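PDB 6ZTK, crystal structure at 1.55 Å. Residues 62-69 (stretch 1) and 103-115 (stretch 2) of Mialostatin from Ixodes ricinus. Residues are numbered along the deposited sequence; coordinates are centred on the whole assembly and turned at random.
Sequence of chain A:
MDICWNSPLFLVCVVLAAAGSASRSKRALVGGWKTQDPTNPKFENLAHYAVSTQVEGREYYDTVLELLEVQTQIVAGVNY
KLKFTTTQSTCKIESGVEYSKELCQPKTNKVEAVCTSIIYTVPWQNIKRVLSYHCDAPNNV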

ATOM      1  N   ASP A  62       7.220  -5.444  -3.176  1.00 15.16           N
ATOM      2  CA  ASP A  62       5.830  -5.912  -3.399  1.00 15.03           C
ATOM      3  C   ASP A  62       5.090  -4.941  -4.296  1.00 14.88           C
ATOM      4  O   ASP A  62       5.442  -3.734  -4.427  1.00 17.12           O
ATOM      5  CB  ASP A  62       5.120  -6.107  -2.063  1.00 16.70           C
ATOM      6  CG  ASP A  62       5.680  -7.287  -1.351  1.00 21.34           C
ATOM      7  OD1 ASP A  62       6.065  -8.303  -2.027  1.00 19.80           O
ATOM      8  OD2 ASP A  62       5.824  -7.118  -0.083  1.00 27.20           O
ATOM      9  N   THR A  63       3.924  -5.380  -4.810  1.00 13.99           N
ATOM     10  CA  THR A  63       2.969  -4.491  -5.427  1.00 14.32           C
ATOM     11  C   THR A  63       1.558  -4.859  -4.969  1.00 13.41           C
ATOM     12  O   THR A  63       1.402  -5.921  -4.354  1.00 15.54           O
ATOM     13  CB  THR A  63       3.112  -4.453  -6.965  1.00 15.02           C
ATOM     14  OG1 THR A  63       2.342  -3.374  -7.467  1.00 17.36           O
ATOM     15  CG2 THR A  63       2.683  -5.741  -7.639  1.00 16.91           C
ATOM     16  N   VAL A  64       0.655  -3.940  -5.155  1.00 14.39           N
ATOM     17  CA  VAL A  64      -0.776  -4.085  -4.748  1.00 14.23           C
ATOM     18  C   VAL A  64      -1.526  -4.891  -5.799  1.00 14.60           C
ATOM     19  O   VAL A  64      -1.481  -4.500  -7.023  1.00 17.37           O
ATOM     20  CB  VAL A  64      -1.447  -2.739  -4.540  1.00 15.59           C
ATOM     21  CG1 VAL A  64      -2.861  -2.940  -4.036  1.00 16.13           C
ATOM     22  CG2 VAL A  64      -0.694  -1.850  -3.566  1.00 15.72           C
ATOM     23  N   LEU A  65      -2.237  -5.925  -5.349  1.00 14.69           N
ATOM     24  CA  LEU A  65      -3.226  -6.608  -6.248  1.00 15.23           C
ATOM     25  C   LEU A  65      -4.604  -5.994  -6.119  1.00 16.77           C
ATOM     26  O   LEU A  65      -5.192  -5.555  -7.143  1.00 19.25           O
ATOM     27  CB  LEU A  65      -3.271  -8.087  -5.925  1.00 15.97           C
ATOM     28  CG  LEU A  65      -2.073  -8.914  -6.321  1.00 16.54           C
ATOM     29  CD1 LEU A  65      -2.183 -10.327  -5.784  1.00 18.64           C
ATOM     30  CD2 LEU A  65      -1.911  -8.931  -7.859  1.00 18.12           C
ATOM     31  N   GLU A  66      -5.130  -5.853  -4.914  1.00 14.75           N
ATOM     32  CA  GLU A  66      -6.484  -5.326  -4.727  1.00 14.61           C
ATOM     33  C   GLU A  66      -6.542  -4.500  -3.434  1.00 13.96           C
ATOM     34  O   GLU A  66      -6.079  -5.004  -2.390  1.00 14.76           O
ATOM     35  CB  GLU A  66      -7.469  -6.484  -4.642  1.00 16.70           C
ATOM     36  CG  GLU A  66      -8.898  -6.072  -4.528  1.00 21.66           C
ATOM     37  CD  GLU A  66      -9.883  -7.236  -4.561  1.00 24.92           C
ATOM     38  OE1 GLU A  66      -9.437  -8.407  -4.560  1.00 26.68           O
ATOM     39  OE2 GLU A  66     -11.104  -6.962  -4.469  1.00 29.18           O
ATOM     40  N   LEU A  67      -7.161  -3.334  -3.528  1.00 14.68           N
ATOM     41  CA  LEU A  67      -7.533  -2.564  -2.317  1.00 13.64           C
ATOM     42  C   LEU A  67      -8.852  -3.121  -1.837  1.00 14.34           C
ATOM     43  O   LEU A  67      -9.887  -3.053  -2.576  1.00 15.84           O
ATOM     44  CB  LEU A  67      -7.565  -1.080  -2.645  1.00 15.27           C
ATOM     45  CG  LEU A  67      -7.920  -0.154  -1.495  1.00 15.22           C
ATOM     46  CD1 LEU A  67      -6.934  -0.266  -0.336  1.00 15.11           C
ATOM     47  CD2 LEU A  67      -7.964   1.281  -1.977  1.00 16.12           C
ATOM     48  N   LEU A  68      -8.861  -3.634  -0.636  1.00 13.83           N
ATOM     49  CA  LEU A  68     -10.055  -4.285  -0.056  1.00 14.09           C
ATOM     50  C   LEU A  68     -10.901  -3.322   0.731  1.00 13.70           C
ATOM     51  O   LEU A  68     -12.137  -3.466   0.725  1.00 15.55           O
ATOM     52  CB  LEU A  68      -9.633  -5.435   0.835  1.00 13.82           C
ATOM     53  CG  LEU A  68      -8.847  -6.555   0.173  1.00 16.07           C
ATOM     54  CD1 LEU A  68      -8.348  -7.515   1.214  1.00 17.60           C
ATOM     55  CD2 LEU A  68      -9.700  -7.307  -0.854  1.00 17.80           C
ATOM     56  N   GLU A  69     -10.266  -2.464   1.533  1.00 13.37           N
ATOM     57  CA  GLU A  69     -10.973  -1.608   2.490  1.00 14.31           C
ATOM     58  C   GLU A  69     -10.183  -0.314   2.671  1.00 12.67           C
ATOM     59  O   GLU A  69      -8.969  -0.356   2.679  1.00 14.31           O
ATOM     60  CB  GLU A  69     -11.175  -2.262   3.843  1.00 14.51           C
ATOM     61  CG  GLU A  69     -12.055  -1.503   4.811  1.00 19.13           C
ATOM     62  CD  GLU A  69     -12.327  -2.231   6.128  1.00 26.63           C
ATOM     63  OE1 GLU A  69     -11.782  -3.374   6.353  1.00 28.63           O
ATOM     64  OE2 GLU A  69     -12.992  -1.580   6.998  1.00 31.99           O
ATOM     65  N   LEU A 103       5.493   0.156 -13.667  1.00 20.57           N
ATOM     66  CA  LEU A 103       6.729  -0.628 -13.880  1.00 19.17           C
ATOM     67  C   LEU A 103       6.762  -1.892 -13.011  1.00 19.06           C
ATOM     68  O   LEU A 103       7.204  -2.963 -13.447  1.00 20.39           O
ATOM     69  CB  LEU A 103       7.896   0.286 -13.551  1.00 21.09           C
ATOM     70  CG  LEU A 103       9.258  -0.308 -13.806  1.00 21.50           C
ATOM     71  CD1 LEU A 103       9.396  -0.663 -15.303  1.00 23.57           C
ATOM     72  CD2 LEU A 103      10.333   0.626 -13.369  1.00 25.17           C
ATOM     73  N   CYS A 104       6.325  -1.761 -11.747  1.00 17.03           N
ATOM     74  CA  CYS A 104       6.495  -2.847 -10.782  1.00 17.23           C
ATOM     75  C   CYS A 104       5.291  -3.771 -10.832  1.00 19.18           C
ATOM     76  O   CYS A 104       4.509  -3.831  -9.873  1.00 17.47           O
ATOM     77  CB  CYS A 104       6.758  -2.293  -9.408  1.00 16.80           C
ATOM     78  SG  CYS A 104       8.212  -1.194  -9.416  1.00 19.58           S
ATOM     79  N   GLN A 105       5.094  -4.421 -11.974  1.00 17.59           N
ATOM     80  CA  GLN A 105       3.960  -5.355 -12.126  1.00 18.05           C
ATOM     81  C   GLN A 105       4.139  -6.584 -11.282  1.00 15.10           C
ATOM     82  O   GLN A 105       5.232  -7.001 -10.941  1.00 16.30           O
ATOM     83  CB  GLN A 105       3.846  -5.778 -13.603  1.00 21.96           C
ATOM     84  CG  GLN A 105       3.426  -4.602 -14.454  1.00 20.81           C
ATOM     85  CD  GLN A 105       1.973  -4.262 -14.272  1.00 23.76           C
ATOM     86  OE1 GLN A 105       1.122  -5.137 -14.419  1.00 28.33           O
ATOM     87  NE2 GLN A 105       1.677  -3.032 -13.893  1.00 25.63           N
ATOM     88  N   PRO A 106       3.029  -7.314 -10.958  1.00 17.46           N
ATOM     89  CA  PRO A 106       3.158  -8.562 -10.236  1.00 20.32           C
ATOM     90  C   PRO A 106       3.941  -9.611 -11.018  1.00 20.29           C
ATOM     91  O   PRO A 106       3.650  -9.731 -12.263  1.00 23.92           O
ATOM     92  CB  PRO A 106       1.709  -9.060 -10.096  1.00 20.80           C
ATOM     93  CG  PRO A 106       0.876  -7.942 -10.418  1.00 20.78           C
ATOM     94  CD  PRO A 106       1.643  -6.956 -11.259  1.00 19.95           C
ATOM     95  N   LYS A 107       4.785 -10.392 -10.366  1.00 21.45           N
ATOM     96  CA  LYS A 107       5.465 -11.547 -11.016  1.00 21.28           C
ATOM     97  C   LYS A 107       4.359 -12.539 -11.381  1.00 25.47           C
ATOM     98  O   LYS A 107       4.351 -13.037 -12.535  1.00 26.21           O
ATOM     99  CB  LYS A 107       6.534 -12.177 -10.149  1.00 24.26           C
ATOM    100  CG  LYS A 107       7.230 -13.372 -10.788  1.00 29.83           C
ATOM    101  CD  LYS A 107       8.199 -14.075  -9.889  1.00 34.89           C
ATOM    102  CE  LYS A 107       9.107 -15.013 -10.665  1.00 38.01           C
ATOM    103  NZ  LYS A 107       9.837 -15.907  -9.742  1.00 45.22           N
ATOM    104  N   THR A 108       3.429 -12.808 -10.471  1.00 23.13           N
ATOM    105  CA  THR A 108       2.255 -13.694 -10.708  1.00 25.96           C
ATOM    106  C   THR A 108       1.033 -13.053 -10.071  1.00 28.28           C
ATOM    107  O   THR A 108       1.214 -12.247  -9.145  1.00 24.99           O
ATOM    108  CB  THR A 108       2.502 -15.094 -10.155  1.00 30.61           C
ATOM    109  OG1 THR A 108       2.285 -15.046  -8.743  1.00 37.17           O
ATOM    110  CG2 THR A 108       3.890 -15.600 -10.451  1.00 30.88           C
ATOM    111  N   ASN A 109      -0.178 -13.445 -10.455  1.00 23.82           N
ATOM    112  CA  ASN A 109      -1.408 -12.836  -9.913  1.00 25.97           C
ATOM    113  C   ASN A 109      -1.783 -13.493  -8.568  1.00 27.12           C
ATOM    114  O   ASN A 109      -2.911 -13.262  -8.068  1.00 36.21           O
ATOM    115  CB  ASN A 109      -2.473 -12.900 -11.003  1.00 35.78           C
ATOM    116  CG  ASN A 109      -3.613 -11.953 -10.744  1.00 46.05           C
ATOM    117  OD1 ASN A 109      -3.682 -11.358  -9.670  1.00 48.69           O
ATOM    118  ND2 ASN A 109      -4.527 -11.849 -11.703  1.00 58.75           N
ATOM    119  N   LYS A 110      -0.880 -14.149  -7.881  1.00 23.14           N
ATOM    120  CA  LYS A 110      -1.200 -14.931  -6.670  1.00 21.84           C
ATOM    121  C   LYS A 110      -1.129 -13.967  -5.473  1.00 19.34           C
ATOM    122  O   LYS A 110      -0.105 -13.275  -5.324  1.00 19.01           O
ATOM    123  CB  LYS A 110      -0.177 -16.059  -6.458  1.00 23.59           C
ATOM    124  N   VAL A 111      -2.134 -13.960  -4.619  1.00 17.91           N
ATOM    125  CA  VAL A 111      -2.072 -13.247  -3.321  1.00 16.76           C
ATOM    126  C   VAL A 111      -0.986 -13.875  -2.468  1.00 17.60           C
ATOM    127  O   VAL A 111      -1.071 -15.081  -2.115  1.00 17.71           O
ATOM    128  CB  VAL A 111      -3.443 -13.222  -2.626  1.00 16.41           C
ATOM    129  CG1 VAL A 111      -3.318 -12.601  -1.237  1.00 17.45           C
ATOM    130  CG2 VAL A 111      -4.481 -12.521  -3.470  1.00 17.69           C
ATOM    131  N   GLU A 112      -0.009 -13.086  -2.007  1.00 17.33           N
ATOM    132  CA  GLU A 112       1.039 -13.579  -1.102  1.00 16.85           C
ATOM    133  C   GLU A 112       0.944 -12.979   0.287  1.00 15.76           C
ATOM    134  O   GLU A 112       1.499 -13.565   1.236  1.00 18.32           O
ATOM    135  CB  GLU A 112       2.415 -13.388  -1.723  1.00 17.98           C
ATOM    136  CG  GLU A 112       2.515 -14.187  -3.031  1.00 18.76           C
ATOM    137  CD  GLU A 112       3.750 -14.000  -3.867  1.00 24.39           C
ATOM    138  OE1 GLU A 112       4.494 -13.030  -3.625  1.00 21.11           O
ATOM    139  OE2 GLU A 112       3.851 -14.790  -4.864  1.00 24.68           O
ATOM    140  N   ALA A 113       0.225 -11.883   0.441  1.00 16.36           N
ATOM    141  CA  ALA A 113       0.080 -11.236   1.758  1.00 15.54           C
ATOM    142  C   ALA A 113      -1.174 -10.385   1.738  1.00 14.07           C
ATOM    143  O   ALA A 113      -1.586  -9.908   0.663  1.00 14.33           O
ATOM    144  CB  ALA A 113       1.267 -10.391   2.081  1.00 16.95           C
ATOM    145  N   VAL A 114      -1.756 -10.214   2.911  1.00 13.99           N
ATOM    146  CA  VAL A 114      -2.834  -9.233   3.138  1.00 15.29           C
ATOM    147  C   VAL A 114      -2.307  -8.247   4.172  1.00 12.92           C
ATOM    148  O   VAL A 114      -1.859  -8.668   5.242  1.00 15.87           O
ATOM    149  CB  VAL A 114      -4.169  -9.860   3.563  1.00 16.17           C
ATOM    150  CG1 VAL A 114      -4.053 -10.810   4.689  1.00 19.53           C
ATOM    151  CG2 VAL A 114      -5.230  -8.813   3.777  1.00 17.80           C
ATOM    152  N   CYS A 115      -2.304  -6.982   3.791  1.00 13.14           N
ATOM    153  CA  CYS A 115      -1.618  -5.955   4.585  1.00 13.29           C
ATOM    154  C   CYS A 115      -2.589  -4.849   5.001  1.00 14.06           C
ATOM    155  O   CYS A 115      -3.537  -4.491   4.287  1.00 13.04           O
ATOM    156  CB  CYS A 115      -0.560  -5.346   3.716  1.00 14.24           C
ATOM    157  SG  CYS A 115       0.685  -6.537   3.157  1.00 17.36           S
TER
HETATM  158  O   HOH W   1       1.662  -2.853 -10.192  1.00 22.55           O

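A single water supplies the clear hydrogen bonds between these two segments of mialostatin; no direct hydrogen bond between them can be assigned with confidence. Water 1 accepts from Thr63, with OG1 of Thr63 2.9 Å from the water oxygen, and donates to the backbone of the loop, with O of Cys104 3.0 Å from that same oxygen. OG1 of Thr63 and O of Cys104 themselves lie 3.3 Å apart, so the water closes a small triangle over a polar pair that is already near. The arrangement illustrates a general principle: a loop that does not pair with a strand through its backbone can still be fastened by one solvent molecule and a few well-placed apolar side chains.

Threonine suits this position because its side chain offers two different surfaces. Thr63 is buried, its CA-to-CB bond points toward the loop, and its chi1 lies in the t well. While OG1 serves the water, CG2 of Thr63 packs against the loop backbone, 3.7 Å from N of Pro106, and meets the proline ring 4.0 Å away at CD of Pro106. Cys104, also buried, contributes its carbonyl to the bridge; its side chain is bonded covalently elsewhere in the structure.

The chain turns a corner at Leu65, and this residue carries the largest share of the interface, 98 Å² of its surface being covered by the loop out of 334 Å² buried on both sides together. Its CA-to-CB bond points toward the loop, and the m, t rotamer places its two methyl groups at different points along it. CD2 of Leu65 lies 3.9 Å from CG of Pro106 and 3.5 Å from OD1 of Asn109, whereas CD1 of Leu65 lies 3.9 Å from CG2 of Val111 and 3.6 Å from the backbone O of Lys110. A branched side chain is thus well fitted to span the loop between Pro106 and Val111. Asn109 leaves its backbone sideways, but its amide end comes nearer; the contact with leucine is one of packing, since a methyl group offers OD1 no polar partner. Within the loop, a weak hydrogen bond from N of Lys110 to OG1 of Thr108, at 3.4 Å, links backbone to side chain.

Farther along, the contact thins. CD1 of Leu68 approaches CG2 of Val114 at 4.2 Å, the single contact between these two strand residues, whose CA atoms are 9.3 Å apart. Apolar side chains bridge that gap where the backbones are too distant to pair.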